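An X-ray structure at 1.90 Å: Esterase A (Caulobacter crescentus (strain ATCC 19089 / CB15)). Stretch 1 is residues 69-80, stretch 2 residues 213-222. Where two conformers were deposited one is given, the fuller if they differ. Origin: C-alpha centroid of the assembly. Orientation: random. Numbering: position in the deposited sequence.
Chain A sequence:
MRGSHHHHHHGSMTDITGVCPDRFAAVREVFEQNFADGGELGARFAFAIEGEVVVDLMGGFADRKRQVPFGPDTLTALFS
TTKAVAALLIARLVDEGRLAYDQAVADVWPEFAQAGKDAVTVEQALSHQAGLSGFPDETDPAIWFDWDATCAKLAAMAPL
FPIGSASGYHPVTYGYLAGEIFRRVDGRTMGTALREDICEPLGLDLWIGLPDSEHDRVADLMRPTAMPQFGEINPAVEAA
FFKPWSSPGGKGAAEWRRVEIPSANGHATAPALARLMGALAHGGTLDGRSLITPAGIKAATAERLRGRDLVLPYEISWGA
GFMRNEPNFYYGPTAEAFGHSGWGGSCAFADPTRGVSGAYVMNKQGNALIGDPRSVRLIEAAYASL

Stretch 1 69-80: PFGPDTLTALFS
Stretch 2 (213-222) SEHDRVADLM

Three direct hydrogen bonds join the stretches. Leu75 supplies two: its N donates to Arg217 O (2.8 Å, 153° at the hydrogen) and its O accepts from Ala219 N (2.7 Å, 164°). This pair brackets Val218 and defines a single beta bridge, Leu75 with Val218, CA to CA 4.5 Å; Thr74 faces Arg217 and Thr76 faces Ala219, so both chains run the same way. Leu75 (phi/psi -92/150) and Val218 (-83/130) are extended. Val218 CA also approaches Leu75 O at 3.3 Å, a CA-H...O contact.

The third bond runs from Arg217 NH1 to Asp73 O (2.8 Å, 151°), in the guanidinium plane. The arginine (chi1 p, chi2 t, chi3 t, chi4 92°) is held within its own stretch by a salt bridge, NE to Glu214 OE1 at 2.9 Å, while Leu75 CG lies over one guanidinium face, 3.5 Å from Arg217 NH1.

Beyond the bridge, a water accepts from Ala77 N (2.9 Å) and donates to Ala219 O (3.0 Å), extending the link where direct bonding stops.

Packing completes the contact. Ala219 CB points toward stretch 1, 3.8 Å from Thr74 CG2 and 4.1 Å from Phe70 CE2. Leu221 (m, t) sets CD1 at the edge of the Phe79 ring, 3.6 Å from Phe79 CZ. Together the stretches bury 504 Å².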

ATOM      1  N   PRO A  69     -17.050 -17.601  -7.075  1.00 18.26           N
ATOM      2  CA  PRO A  69     -16.034 -17.820  -6.035  1.00 15.29           C
ATOM      3  C   PRO A  69     -14.893 -16.813  -6.127  1.00 15.06           C
ATOM      4  O   PRO A  69     -14.489 -16.389  -7.217  1.00 15.78           O
ATOM      5  CB  PRO A  69     -15.544 -19.250  -6.304  1.00 16.84           C
ATOM      6  CG  PRO A  69     -15.943 -19.537  -7.713  1.00 22.46           C
ATOM      7  CD  PRO A  69     -17.192 -18.766  -7.971  1.00 19.40           C
ATOM      8  N   PHE A  70     -14.377 -16.431  -4.956  1.00 11.91           N
ATOM      9  CA  PHE A  70     -13.128 -15.671  -4.864  1.00 13.65           C
ATOM     10  C   PHE A  70     -11.982 -16.632  -5.161  1.00 15.60           C
ATOM     11  O   PHE A  70     -11.650 -17.479  -4.325  1.00 15.81           O
ATOM     12  CB  PHE A  70     -12.999 -15.060  -3.473  1.00 14.44           C
ATOM     13  CG  PHE A  70     -12.026 -13.910  -3.383  1.00 12.81           C
ATOM     14  CD1 PHE A  70     -10.647 -14.150  -3.319  1.00 14.25           C
ATOM     15  CD2 PHE A  70     -12.480 -12.594  -3.342  1.00 13.39           C
ATOM     16  CE1 PHE A  70      -9.757 -13.111  -3.197  1.00 14.00           C
ATOM     17  CE2 PHE A  70     -11.586 -11.534  -3.229  1.00 13.92           C
ATOM     18  CZ  PHE A  70     -10.227 -11.781  -3.172  1.00 15.20           C
ATOM     19  N   GLY A  71     -11.387 -16.514  -6.345  1.00 12.68           N
ATOM     20  CA  GLY A  71     -10.597 -17.594  -6.900  1.00 17.85           C
ATOM     21  C   GLY A  71      -9.186 -17.205  -7.289  1.00 14.59           C
ATOM     22  O   GLY A  71      -8.730 -16.084  -7.026  1.00 14.51           O
ATOM     23  N   PRO A  72      -8.471 -18.134  -7.942  1.00 17.45           N
ATOM     24  CA  PRO A  72      -7.050 -17.895  -8.257  1.00 16.25           C
ATOM     25  C   PRO A  72      -6.779 -16.650  -9.076  1.00 15.56           C
ATOM     26  O   PRO A  72      -5.709 -16.046  -8.911  1.00 14.81           O
ATOM     27  CB  PRO A  72      -6.650 -19.160  -9.037  1.00 18.96           C
ATOM     28  CG  PRO A  72      -7.533 -20.213  -8.526  1.00 16.55           C
ATOM     29  CD  PRO A  72      -8.860 -19.534  -8.210  1.00 16.21           C
ATOM     30  N   ASP A  73      -7.692 -16.251  -9.967  1.00 14.47           N
ATOM     31  CA  ASP A  73      -7.447 -15.093 -10.818  1.00 17.64           C
ATOM     32  C   ASP A  73      -8.271 -13.877 -10.398  1.00 17.95           C
ATOM     33  O   ASP A  73      -8.330 -12.888 -11.134  1.00 16.12           O
ATOM     34  CB  ASP A  73      -7.713 -15.470 -12.285  1.00 23.15           C
ATOM     35  CG  ASP A  73      -6.920 -16.724 -12.727  1.00 34.27           C
ATOM     36  OD1 ASP A  73      -5.718 -16.862 -12.368  1.00 30.08           O
ATOM     37  OD2 ASP A  73      -7.508 -17.594 -13.416  1.00 33.36           O
ATOM     38  N   THR A  74      -8.899 -13.916  -9.223  1.00 14.22           N
ATOM     39  CA  THR A  74      -9.706 -12.788  -8.778  1.00 14.17           C
ATOM     40  C   THR A  74      -8.796 -11.639  -8.336  1.00 14.36           C
ATOM     41  O   THR A  74      -8.012 -11.802  -7.396  1.00 13.33           O
ATOM     42  CB  THR A  74     -10.611 -13.208  -7.621  1.00 13.60           C
ATOM     43  OG1 THR A  74     -11.598 -14.136  -8.066  1.00 14.62           O
ATOM     44  CG2 THR A  74     -11.285 -11.988  -7.008  1.00 11.92           C
ATOM     45  N   LEU A  75      -8.915 -10.479  -8.988  1.00 12.20           N
ATOM     46  CA  LEU A  75      -8.207  -9.260  -8.589  1.00 12.45           C
ATOM     47  C   LEU A  75      -9.059  -8.435  -7.634  1.00 14.96           C
ATOM     48  O   LEU A  75     -10.292  -8.461  -7.706  1.00 16.31           O
ATOM     49  CB  LEU A  75      -7.866  -8.393  -9.809  1.00 14.99           C
ATOM     50  CG  LEU A  75      -6.897  -8.998 -10.817  1.00 14.79           C
ATOM     51  CD1 LEU A  75      -6.840  -8.128 -12.075  1.00 13.33           C
ATOM     52  CD2 LEU A  75      -5.528  -9.100 -10.146  1.00 16.10           C
ATOM     53  N   THR A  76      -8.394  -7.690  -6.739  1.00 12.56           N
ATOM     54  CA  THR A  76      -9.096  -6.805  -5.809  1.00 14.72           C
ATOM     55  C   THR A  76      -8.365  -5.475  -5.731  1.00 13.61           C
ATOM     56  O   THR A  76      -7.131  -5.431  -5.743  1.00 12.96           O
ATOM     57  CB  THR A  76      -9.219  -7.409  -4.378  1.00 15.07           C
ATOM     58  OG1 THR A  76      -9.789  -8.723  -4.457  1.00 14.40           O
ATOM     59  CG2 THR A  76     -10.140  -6.571  -3.497  1.00 15.26           C
ATOM     60  N   ALA A  77      -9.128  -4.393  -5.634  1.00 14.39           N
ATOM     61  CA  ALA A  77      -8.538  -3.094  -5.319  1.00 16.33           C
ATOM     62  C   ALA A  77      -7.794  -3.136  -3.983  1.00 13.75           C
ATOM     63  O   ALA A  77      -8.326  -3.600  -2.979  1.00 15.41           O
ATOM     64  CB  ALA A  77      -9.634  -2.026  -5.281  1.00 17.10           C
ATOM     65  N   LEU A  78      -6.565  -2.610  -3.969  1.00 13.63           N
ATOM     66  CA  LEU A  78      -5.697  -2.678  -2.798  1.00 15.32           C
ATOM     67  C   LEU A  78      -5.765  -1.435  -1.920  1.00 14.21           C
ATOM     68  O   LEU A  78      -5.298  -1.477  -0.778  1.00 14.44           O
ATOM     69  CB  LEU A  78      -4.234  -2.886  -3.231  1.00 15.61           C
ATOM     70  CG  LEU A  78      -3.945  -4.117  -4.089  1.00 15.52           C
ATOM     71  CD1 LEU A  78      -2.443  -4.145  -4.513  1.00 12.52           C
ATOM     72  CD2 LEU A  78      -4.360  -5.425  -3.362  1.00 12.71           C
ATOM     73  N   PHE A  79      -6.325  -0.341  -2.430  1.00 15.88           N
ATOM     74  CA  PHE A  79      -6.323   0.971  -1.779  1.00 16.48           C
ATOM     75  C   PHE A  79      -4.901   1.251  -1.294  1.00 16.34           C
ATOM     76  O   PHE A  79      -3.957   1.030  -2.066  1.00 16.87           O
ATOM     77  CB  PHE A  79      -7.424   1.012  -0.721  1.00 18.58           C
ATOM     78  CG  PHE A  79      -8.788   0.877  -1.323  1.00 19.98           C
ATOM     79  CD1 PHE A  79      -9.368   1.956  -1.977  1.00 21.73           C
ATOM     80  CD2 PHE A  79      -9.453  -0.337  -1.314  1.00 20.68           C
ATOM     81  CE1 PHE A  79     -10.607   1.830  -2.586  1.00 25.69           C
ATOM     82  CE2 PHE A  79     -10.691  -0.469  -1.913  1.00 20.64           C
ATOM     83  CZ  PHE A  79     -11.267   0.610  -2.549  1.00 21.86           C
ATOM     84  N   SER A  80      -4.702   1.697  -0.052  1.00 15.87           N
ATOM     85  CA  SER A  80      -3.392   2.195   0.347  0.52 16.92           C
ATOM     86  C   SER A  80      -2.358   1.093   0.518  1.00 13.36           C
ATOM     87  O   SER A  80      -1.184   1.407   0.701  1.00 14.66           O
ATOM     88  CB  SER A  80      -3.505   3.032   1.628  0.52 17.57           C
ATOM     89  OG  SER A  80      -4.376   2.444   2.580  0.52 18.09           O
ATOM     90  N   SER A 213      -9.323  -5.272 -20.304  1.00 19.70           N
ATOM     91  CA  SER A 213      -9.385  -6.725 -20.499  1.00 23.10           C
ATOM     92  C   SER A 213      -9.339  -7.501 -19.184  1.00 24.65           C
ATOM     93  O   SER A 213      -9.736  -8.678 -19.146  1.00 20.33           O
ATOM     94  CB  SER A 213      -8.231  -7.183 -21.380  1.00 20.27           C
ATOM     95  OG  SER A 213      -6.996  -6.840 -20.774  1.00 24.71           O
ATOM     96  N   GLU A 214      -8.849  -6.876 -18.115  1.00 19.08           N
ATOM     97  CA  GLU A 214      -8.773  -7.498 -16.797  1.00 21.16           C
ATOM     98  C   GLU A 214      -9.961  -7.168 -15.899  1.00 24.40           C
ATOM     99  O   GLU A 214     -10.045  -7.710 -14.789  1.00 21.03           O
ATOM    100  CB  GLU A 214      -7.484  -7.060 -16.088  1.00 20.50           C
ATOM    101  CG  GLU A 214      -6.230  -7.195 -16.930  1.00 22.23           C
ATOM    102  CD  GLU A 214      -6.144  -8.538 -17.615  1.00 26.47           C
ATOM    103  OE1 GLU A 214      -6.173  -9.579 -16.915  1.00 22.31           O
ATOM    104  OE2 GLU A 214      -6.056  -8.555 -18.860  1.00 28.88           O
ATOM    105  N   HIS A 215     -10.873  -6.297 -16.335  1.00 20.91           N
ATOM    106  CA  HIS A 215     -11.877  -5.786 -15.400  1.00 20.27           C
ATOM    107  C   HIS A 215     -12.872  -6.855 -14.969  1.00 23.34           C
ATOM    108  O   HIS A 215     -13.399  -6.781 -13.856  1.00 21.88           O
ATOM    109  CB  HIS A 215     -12.622  -4.598 -16.001  1.00 21.60           C
ATOM    110  CG  HIS A 215     -11.801  -3.349 -16.064  1.00 25.50           C
ATOM    111  ND1 HIS A 215     -12.344  -2.114 -16.349  1.00 27.66           N
ATOM    112  CD2 HIS A 215     -10.473  -3.147 -15.895  1.00 22.48           C
ATOM    113  CE1 HIS A 215     -11.384  -1.205 -16.354  1.00 27.86           C
ATOM    114  NE2 HIS A 215     -10.240  -1.805 -16.076  1.00 24.55           N
ATOM    115  N   ASP A 216     -13.125  -7.862 -15.811  1.00 21.92           N
ATOM    116  CA  ASP A 216     -14.148  -8.850 -15.481  1.00 22.84           C
ATOM    117  C   ASP A 216     -13.751  -9.754 -14.324  1.00 25.67           C
ATOM    118  O   ASP A 216     -14.633 -10.383 -13.726  1.00 28.09           O
ATOM    119  CB  ASP A 216     -14.500  -9.710 -16.702  1.00 26.91           C
ATOM    120  CG  ASP A 216     -15.288  -8.935 -17.760  1.00 46.27           C
ATOM    121  OD1 ASP A 216     -15.419  -9.447 -18.903  1.00 52.62           O
ATOM    122  OD2 ASP A 216     -15.769  -7.815 -17.446  1.00 52.83           O
ATOM    123  N   ARG A 217     -12.462  -9.845 -13.983  1.00 18.97           N
ATOM    124  CA  ARG A 217     -12.057 -10.665 -12.842  1.00 19.87           C
ATOM    125  C   ARG A 217     -11.787  -9.837 -11.588  1.00 15.85           C
ATOM    126  O   ARG A 217     -11.224 -10.359 -10.615  1.00 14.84           O
ATOM    127  CB  ARG A 217     -10.838 -11.524 -13.203  1.00 21.41           C
ATOM    128  CG  ARG A 217      -9.552 -10.768 -13.510  1.00 18.11           C
ATOM    129  CD  ARG A 217      -8.601 -11.670 -14.325  1.00 17.44           C
ATOM    130  NE  ARG A 217      -7.317 -11.038 -14.628  1.00 17.11           N
ATOM    131  CZ  ARG A 217      -6.230 -11.146 -13.866  1.00 20.85           C
ATOM    132  NH1 ARG A 217      -6.267 -11.855 -12.743  1.00 17.47           N
ATOM    133  NH2 ARG A 217      -5.101 -10.548 -14.224  1.00 20.84           N
ATOM    134  N   VAL A 218     -12.180  -8.569 -11.591  1.00 17.63           N
ATOM    135  CA  VAL A 218     -12.048  -7.708 -10.421  1.00 13.99           C
ATOM    136  C   VAL A 218     -13.231  -7.947  -9.488  1.00 17.24           C
ATOM    137  O   VAL A 218     -14.392  -7.905  -9.914  1.00 15.95           O
ATOM    138  CB  VAL A 218     -11.963  -6.235 -10.842  1.00 15.68           C
ATOM    139  CG1 VAL A 218     -12.087  -5.321  -9.608  1.00 17.74           C
ATOM    140  CG2 VAL A 218     -10.659  -5.984 -11.560  1.00 18.66           C
ATOM    141  N   ALA A 219     -12.941  -8.178  -8.208  1.00 17.27           N
ATOM    142  CA  ALA A 219     -13.983  -8.474  -7.233  1.00 17.69           C
ATOM    143  C   ALA A 219     -14.846  -7.251  -6.970  1.00 17.72           C
ATOM    144  O   ALA A 219     -14.358  -6.123  -6.970  1.00 15.75           O
ATOM    145  CB  ALA A 219     -13.350  -8.939  -5.920  1.00 13.62           C
ATOM    146  N   ASP A 220     -16.141  -7.478  -6.742  1.00 16.03           N
ATOM    147  CA  ASP A 220     -16.980  -6.467  -6.105  1.00 17.31           C
ATOM    148  C   ASP A 220     -16.442  -6.123  -4.729  1.00 17.02           C
ATOM    149  O   ASP A 220     -15.932  -6.981  -4.006  1.00 18.85           O
ATOM    150  CB  ASP A 220     -18.418  -6.969  -5.888  1.00 17.33           C
ATOM    151  CG  ASP A 220     -19.181  -7.194  -7.165  1.00 22.36           C
ATOM    152  OD1 ASP A 220     -18.759  -6.705  -8.233  1.00 20.87           O
ATOM    153  OD2 ASP A 220     -20.226  -7.867  -7.076  1.00 22.62           O
ATOM    154  N   LEU A 221     -16.655  -4.884  -4.322  1.00 15.99           N
ATOM    155  CA  LEU A 221     -16.378  -4.461  -2.964  1.00 18.21           C
ATOM    156  C   LEU A 221     -17.677  -4.316  -2.185  1.00 22.36           C
ATOM    157  O   LEU A 221     -18.726  -3.972  -2.739  1.00 22.06           O
ATOM    158  CB  LEU A 221     -15.620  -3.133  -2.964  1.00 18.86           C
ATOM    159  CG  LEU A 221     -14.257  -3.184  -3.657  1.00 19.07           C
ATOM    160  CD1 LEU A 221     -13.681  -1.788  -3.761  1.00 24.70           C
ATOM    161  CD2 LEU A 221     -13.332  -4.091  -2.851  1.00 19.56           C
ATOM    162  N   MET A 222     -17.602  -4.609  -0.896  1.00 18.30           N
ATOM    163  CA  MET A 222     -18.666  -4.292   0.038  1.00 25.39           C
ATOM    164  C   MET A 222     -18.151  -3.197   0.954  1.00 29.08           C
ATOM    165  O   MET A 222     -17.156  -3.393   1.661  1.00 21.64           O
ATOM    166  CB  MET A 222     -19.089  -5.521   0.832  1.00 25.83           C
ATOM    167  CG  MET A 222     -20.319  -5.283   1.682  1.00 30.73           C
ATOM    168  SD  MET A 222     -20.752  -6.766   2.601  1.00 37.80           S
ATOM    169  CE  MET A 222     -19.630  -7.944   1.857  1.00 32.36           C
TER
HETATM  170  O   HOH W   1     -13.214 -13.190 -10.130  1.00 24.25           O
HETATM  171  O   HOH W   2     -11.958  -4.555  -6.214  1.00 19.97           O